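Local coordinates for putative diflavin flavoprotein A 3 (Synechocystis sp., PDB 6H0C), which probably passes electrons from NADH to oxygen, reducing it to water, its flavodiiron core being the part described here, at residues A[3-17]-A[58-70]. Residues are numbered along the deposited sequence; the frame is centred on the assembly and turned at random.
Sequences KDVQICPIAVDTTVF and SFTDNFVGTLIQR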
loop_
_atom_site.group_PDB
_atom_site.type_symbol
_atom_site.label_atom_id
_atom_site.label_comp_id
_atom_site.label_asym_id
_atom_site.label_seq_id
_atom_site.Cartn_x
_atom_site.Cartn_y
_atom_site.Cartn_z
ATOM N N LYS A 3 1.789 -13.899 -18.771
ATOM C CA LYS A 3 1.159 -13.975 -17.462
ATOM C C LYS A 3 0.532 -15.356 -17.290
ATOM O O LYS A 3 0.026 -15.919 -18.254
ATOM C CB LYS A 3 0.107 -12.869 -17.308
ATOM C CG LYS A 3 0.668 -11.474 -17.563
ATOM C CD LYS A 3 -0.352 -10.379 -17.309
ATOM C CE LYS A 3 -1.542 -10.512 -18.229
ATOM N NZ LYS A 3 -2.278 -9.220 -18.323
ATOM N N ASP A 4 0.590 -15.918 -16.084
ATOM C CA ASP A 4 -0.145 -17.150 -15.806
ATOM C C ASP A 4 -0.673 -17.192 -14.368
ATOM O O ASP A 4 -0.544 -16.221 -13.619
ATOM C CB ASP A 4 0.718 -18.392 -16.099
ATOM C CG ASP A 4 1.877 -18.592 -15.107
ATOM O OD1 ASP A 4 1.954 -17.930 -14.050
ATOM O OD2 ASP A 4 2.730 -19.452 -15.392
ATOM N N VAL A 5 -1.267 -18.326 -13.999
ATOM C CA VAL A 5 -1.739 -18.541 -12.641
ATOM C C VAL A 5 -1.147 -19.836 -12.096
ATOM O O VAL A 5 -1.392 -20.920 -12.625
ATOM C CB VAL A 5 -3.282 -18.600 -12.561
ATOM C CG1 VAL A 5 -3.730 -18.855 -11.126
ATOM C CG2 VAL A 5 -3.899 -17.310 -13.107
ATOM N N GLN A 6 -0.354 -19.714 -11.038
ATOM C CA GLN A 6 0.266 -20.868 -10.411
ATOM C C GLN A 6 -0.557 -21.292 -9.210
ATOM O O GLN A 6 -0.842 -20.482 -8.325
ATOM C CB GLN A 6 1.695 -20.543 -9.996
ATOM C CG GLN A 6 2.437 -21.673 -9.328
ATOM C CD GLN A 6 3.839 -21.258 -8.943
ATOM O OE1 GLN A 6 4.063 -20.133 -8.486
ATOM N NE2 GLN A 6 4.797 -22.157 -9.139
ATOM N N ILE A 7 -0.953 -22.561 -9.191
ATOM C CA ILE A 7 -1.827 -23.076 -8.143
ATOM C C ILE A 7 -1.078 -24.082 -7.293
ATOM O O ILE A 7 -0.389 -24.951 -7.819
ATOM C CB ILE A 7 -3.097 -23.746 -8.725
ATOM C CG1 ILE A 7 -3.834 -22.788 -9.659
ATOM C CG2 ILE A 7 -4.027 -24.229 -7.607
ATOM C CD1 ILE A 7 -5.134 -23.348 -10.170
ATOM N N CYS A 8 -1.217 -23.975 -5.977
ATOM C CA CYS A 8 -0.516 -24.882 -5.096
ATOM C C CYS A 8 -1.245 -25.019 -3.763
ATOM O O CYS A 8 -1.632 -24.017 -3.151
ATOM C CB CYS A 8 0.919 -24.385 -4.891
ATOM S SG CYS A 8 2.000 -25.524 -4.009
ATOM N N PRO A 9 -1.461 -26.266 -3.311
ATOM C CA PRO A 9 -1.973 -26.476 -1.950
ATOM C C PRO A 9 -0.889 -26.125 -0.939
ATOM O O PRO A 9 0.250 -26.537 -1.134
ATOM C CB PRO A 9 -2.309 -27.971 -1.922
ATOM C CG PRO A 9 -1.426 -28.570 -2.966
ATOM C CD PRO A 9 -1.276 -27.533 -4.042
ATOM N N ILE A 10 -1.209 -25.374 0.105
ATOM C CA ILE A 10 -0.154 -24.874 0.987
ATOM C C ILE A 10 -0.355 -25.264 2.447
ATOM O O ILE A 10 0.557 -25.149 3.252
ATOM C CB ILE A 10 -0.025 -23.328 0.892
ATOM C CG1 ILE A 10 -1.324 -22.640 1.309
ATOM C CG2 ILE A 10 0.381 -22.903 -0.519
ATOM C CD1 ILE A 10 -1.181 -21.130 1.423
ATOM N N ALA A 11 -1.552 -25.723 2.782
ATOM C CA ALA A 11 -1.867 -26.167 4.136
ATOM C C ALA A 11 -3.238 -26.832 4.081
ATOM O O ALA A 11 -3.870 -26.830 3.023
ATOM C CB ALA A 11 -1.845 -24.996 5.117
ATOM N N VAL A 12 -3.701 -27.407 5.191
ATOM C CA VAL A 12 -4.986 -28.108 5.162
ATOM C C VAL A 12 -6.093 -27.166 4.704
ATOM O O VAL A 12 -6.218 -26.044 5.205
ATOM C CB VAL A 12 -5.371 -28.721 6.531
ATOM C CG1 VAL A 12 -4.458 -29.878 6.863
ATOM C CG2 VAL A 12 -5.330 -27.676 7.628
ATOM N N ASP A 13 -6.870 -27.631 3.727
ATOM C CA ASP A 13 -7.999 -26.879 3.186
ATOM C C ASP A 13 -7.583 -25.574 2.501
ATOM O O ASP A 13 -8.435 -24.768 2.130
ATOM C CB ASP A 13 -9.009 -26.573 4.299
ATOM C CG ASP A 13 -9.444 -27.822 5.047
ATOM O OD1 ASP A 13 -9.829 -28.811 4.385
ATOM O OD2 ASP A 13 -9.376 -27.816 6.296
ATOM N N THR A 14 -6.285 -25.374 2.311
ATOM C CA THR A 14 -5.807 -24.077 1.853
ATOM C C THR A 14 -4.974 -24.149 0.579
ATOM O O THR A 14 -4.007 -24.911 0.482
ATOM C CB THR A 14 -4.969 -23.381 2.937
ATOM O OG1 THR A 14 -5.645 -23.452 4.203
ATOM C CG2 THR A 14 -4.727 -21.922 2.556
ATOM N N THR A 15 -5.349 -23.314 -0.383
ATOM C CA THR A 15 -4.681 -23.264 -1.672
ATOM C C THR A 15 -4.279 -21.834 -2.021
ATOM O O THR A 15 -5.028 -20.895 -1.736
ATOM C CB THR A 15 -5.595 -23.813 -2.775
ATOM O OG1 THR A 15 -6.109 -25.089 -2.366
ATOM C CG2 THR A 15 -4.838 -23.947 -4.096
ATOM N N VAL A 16 -3.101 -21.665 -2.621
ATOM C CA VAL A 16 -2.724 -20.356 -3.163
ATOM C C VAL A 16 -2.871 -20.313 -4.690
ATOM O O VAL A 16 -2.590 -21.287 -5.400
ATOM C CB VAL A 16 -1.283 -19.957 -2.790
ATOM C CG1 VAL A 16 -0.280 -20.863 -3.484
ATOM C CG2 VAL A 16 -1.031 -18.512 -3.179
ATOM N N PHE A 17 -3.355 -19.183 -5.179
ATOM C CA PHE A 17 -3.417 -18.909 -6.610
ATOM C C PHE A 17 -2.504 -17.726 -6.871
ATOM O O PHE A 17 -2.867 -16.593 -6.548
ATOM C CB PHE A 17 -4.851 -18.577 -7.065
ATOM C CG PHE A 17 -5.813 -19.729 -6.980
ATOM C CD1 PHE A 17 -6.252 -20.364 -8.131
ATOM C CD2 PHE A 17 -6.291 -20.170 -5.755
ATOM C CE1 PHE A 17 -7.145 -21.435 -8.066
ATOM C CE2 PHE A 17 -7.182 -21.239 -5.680
ATOM C CZ PHE A 17 -7.609 -21.871 -6.844
ATOM N N SER A 58 -5.022 -6.343 -14.391
ATOM C CA SER A 58 -4.125 -7.042 -15.317
ATOM C C SER A 58 -4.379 -8.538 -15.313
ATOM O O SER A 58 -3.986 -9.233 -16.243
ATOM C CB SER A 58 -2.656 -6.800 -14.960
ATOM O OG SER A 58 -2.377 -5.426 -14.834
ATOM N N PHE A 59 -5.022 -9.030 -14.255
ATOM C CA PHE A 59 -5.098 -10.464 -14.004
ATOM C C PHE A 59 -6.518 -10.996 -13.978
ATOM O O PHE A 59 -6.728 -12.214 -13.914
ATOM C CB PHE A 59 -4.426 -10.810 -12.676
ATOM C CG PHE A 59 -2.955 -10.523 -12.646
ATOM C CD1 PHE A 59 -2.080 -11.235 -13.447
ATOM C CD2 PHE A 59 -2.444 -9.554 -11.795
ATOM C CE1 PHE A 59 -0.728 -10.982 -13.410
ATOM C CE2 PHE A 59 -1.096 -9.296 -11.749
ATOM C CZ PHE A 59 -0.235 -10.008 -12.558
ATOM N N THR A 60 -7.483 -10.083 -14.022
ATOM C CA THR A 60 -8.889 -10.430 -13.840
ATOM C C THR A 60 -9.328 -11.682 -14.610
ATOM O O THR A 60 -9.837 -12.629 -14.016
ATOM C CB THR A 60 -9.801 -9.262 -14.254
ATOM O OG1 THR A 60 -9.476 -8.095 -13.480
ATOM C CG2 THR A 60 -11.269 -9.639 -14.039
ATOM N N ASP A 61 -9.103 -11.702 -15.920
ATOM C CA ASP A 61 -9.677 -12.747 -16.767
ATOM C C ASP A 61 -8.997 -14.104 -16.653
ATOM O O ASP A 61 -9.686 -15.124 -16.639
ATOM C CB ASP A 61 -9.680 -12.291 -18.223
ATOM C CG ASP A 61 -10.586 -11.116 -18.437
ATOM O OD1 ASP A 61 -11.445 -10.882 -17.564
ATOM O OD2 ASP A 61 -10.446 -10.424 -19.459
ATOM N N ASN A 62 -7.665 -14.132 -16.579
ATOM C CA ASN A 62 -6.960 -15.389 -16.323
ATOM C C ASN A 62 -7.389 -15.967 -15.001
ATOM O O ASN A 62 -7.571 -17.180 -14.858
ATOM C CB ASN A 62 -5.444 -15.198 -16.301
ATOM C CG ASN A 62 -4.839 -15.173 -17.676
ATOM O OD1 ASN A 62 -5.544 -15.263 -18.683
ATOM N ND2 ASN A 62 -3.519 -15.029 -17.733
ATOM N N PHE A 63 -7.529 -15.081 -14.022
ATOM C CA PHE A 63 -7.834 -15.518 -12.678
ATOM C C PHE A 63 -9.225 -16.127 -12.596
ATOM O O PHE A 63 -9.390 -17.248 -12.108
ATOM C CB PHE A 63 -7.721 -14.368 -11.683
ATOM C CG PHE A 63 -8.139 -14.750 -10.294
ATOM C CD1 PHE A 63 -7.291 -15.493 -9.484
ATOM C CD2 PHE A 63 -9.384 -14.396 -9.807
ATOM C CE1 PHE A 63 -7.670 -15.860 -8.198
ATOM C CE2 PHE A 63 -9.772 -14.757 -8.528
ATOM C CZ PHE A 63 -8.915 -15.491 -7.722
ATOM N N VAL A 64 -10.223 -15.378 -13.059
ATOM C CA VAL A 64 -11.601 -15.849 -12.977
ATOM C C VAL A 64 -11.742 -17.093 -13.840
ATOM O O VAL A 64 -12.416 -18.048 -13.461
ATOM C CB VAL A 64 -12.611 -14.771 -13.416
ATOM C CG1 VAL A 64 -14.005 -15.371 -13.584
ATOM C CG2 VAL A 64 -12.634 -13.646 -12.402
ATOM N N GLY A 65 -11.069 -17.080 -14.986
ATOM C CA GLY A 65 -11.083 -18.205 -15.899
ATOM C C GLY A 65 -10.522 -19.442 -15.241
ATOM O O GLY A 65 -11.090 -20.523 -15.355
ATOM N N THR A 66 -9.412 -19.275 -14.534
ATOM C CA THR A 66 -8.767 -20.383 -13.840
ATOM C C THR A 66 -9.566 -20.867 -12.634
ATOM O O THR A 66 -9.761 -22.067 -12.439
ATOM C CB THR A 66 -7.370 -19.987 -13.370
ATOM O OG1 THR A 66 -6.542 -19.765 -14.512
ATOM C CG2 THR A 66 -6.772 -21.089 -12.529
ATOM N N LEU A 67 -10.023 -19.923 -11.826
ATOM C CA LEU A 67 -10.761 -20.246 -10.614
ATOM C C LEU A 67 -12.001 -21.091 -10.901
ATOM O O LEU A 67 -12.235 -22.101 -10.242
ATOM C CB LEU A 67 -11.161 -18.963 -9.887
ATOM C CG LEU A 67 -11.833 -19.150 -8.528
ATOM C CD1 LEU A 67 -10.935 -19.984 -7.608
ATOM C CD2 LEU A 67 -12.172 -17.792 -7.897
ATOM N N ILE A 68 -12.780 -20.678 -11.895
ATOM C CA ILE A 68 -14.018 -21.364 -12.257
ATOM C C ILE A 68 -13.809 -22.841 -12.600
ATOM O O ILE A 68 -14.737 -23.648 -12.522
ATOM C CB ILE A 68 -14.689 -20.659 -13.442
ATOM C CG1 ILE A 68 -15.153 -19.268 -13.013
ATOM C CG2 ILE A 68 -15.868 -21.456 -13.951
ATOM C CD1 ILE A 68 -15.564 -18.390 -14.156
ATOM N N GLN A 69 -12.586 -23.201 -12.963
ATOM C CA GLN A 69 -12.296 -24.582 -13.298
ATOM C C GLN A 69 -12.006 -25.387 -12.050
ATOM O O GLN A 69 -12.016 -26.613 -12.080
ATOM C CB GLN A 69 -11.128 -24.653 -14.274
ATOM C CG GLN A 69 -11.425 -23.936 -15.586
ATOM C CD GLN A 69 -10.316 -24.082 -16.607
ATOM O OE1 GLN A 69 -9.509 -25.010 -16.537
ATOM N NE2 GLN A 69 -10.269 -23.160 -17.563
ATOM N N ARG A 70 -11.771 -24.690 -10.944
ATOM C CA ARG A 70 -11.420 -25.337 -9.684
ATOM C C ARG A 70 -12.531 -25.256 -8.641
ATOM O O ARG A 70 -12.471 -25.933 -7.615
ATOM C CB ARG A 70 -10.155 -24.708 -9.099
ATOM C CG ARG A 70 -8.930 -24.858 -9.956
ATOM C CD ARG A 70 -8.599 -26.322 -10.148
ATOM N NE ARG A 70 -7.210 -26.505 -10.557
ATOM C CZ ARG A 70 -6.231 -26.849 -9.729
ATOM N NH1 ARG A 70 -4.999 -26.990 -10.186
ATOM N NH2 ARG A 70 -6.488 -27.059 -8.446
HETATM O O HOH W 1 -2.474 -14.341 -14.909
#
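Ile7 lays its CD1 methyl over one face of the Arg70 guanidinium, off-centre toward the rim and 3.6 Å from NH1, while the CG2 branch rests against NH1 and NH2. With CG1 anti to the carbonyl carbon (chi1 -54°), the same methyl also meets Thr66 CG2 tip to tip at 3.7 Å. Val5 and Thr66 run alongside each other, pointing opposite ways, with Val5 CG2 3.9 Å from Thr66 OG1. That hydroxyl is already engaged, donating to Asn62 O one turn back; Thr66 N reaches the same oxygen from the other face of its plane, so two donors grip one carbonyl. Helix 60-70, packed on the hairpin of 4-11 and 14-21, illustrates how a metallo-beta-lactamase-like domain covers one face of its mixed sheet with a helix; strand 4-11, an outer strand of that sheet within this chain, runs at 40° to it. From the second strand, Phe17 crosses Leu67 at about a right angle, CZ to CD1 3.9 Å, and takes Thr66 CG2 and Arg70 CG at its ring edge. Its CB in turn meets the edge of the Phe63 ring. Just ahead of the helix, the Lys3 chain, bent at chi3 (-62°), brings NZ to Ser58 O for a 2.7 Å hydrogen bond in the carbonyl plane, on a lone pair. Close by, a water accepts from Asn62 ND2 and donates weakly to Asp4 O, whereas the Asp4 carboxylate forms a salt bridge with Arg20.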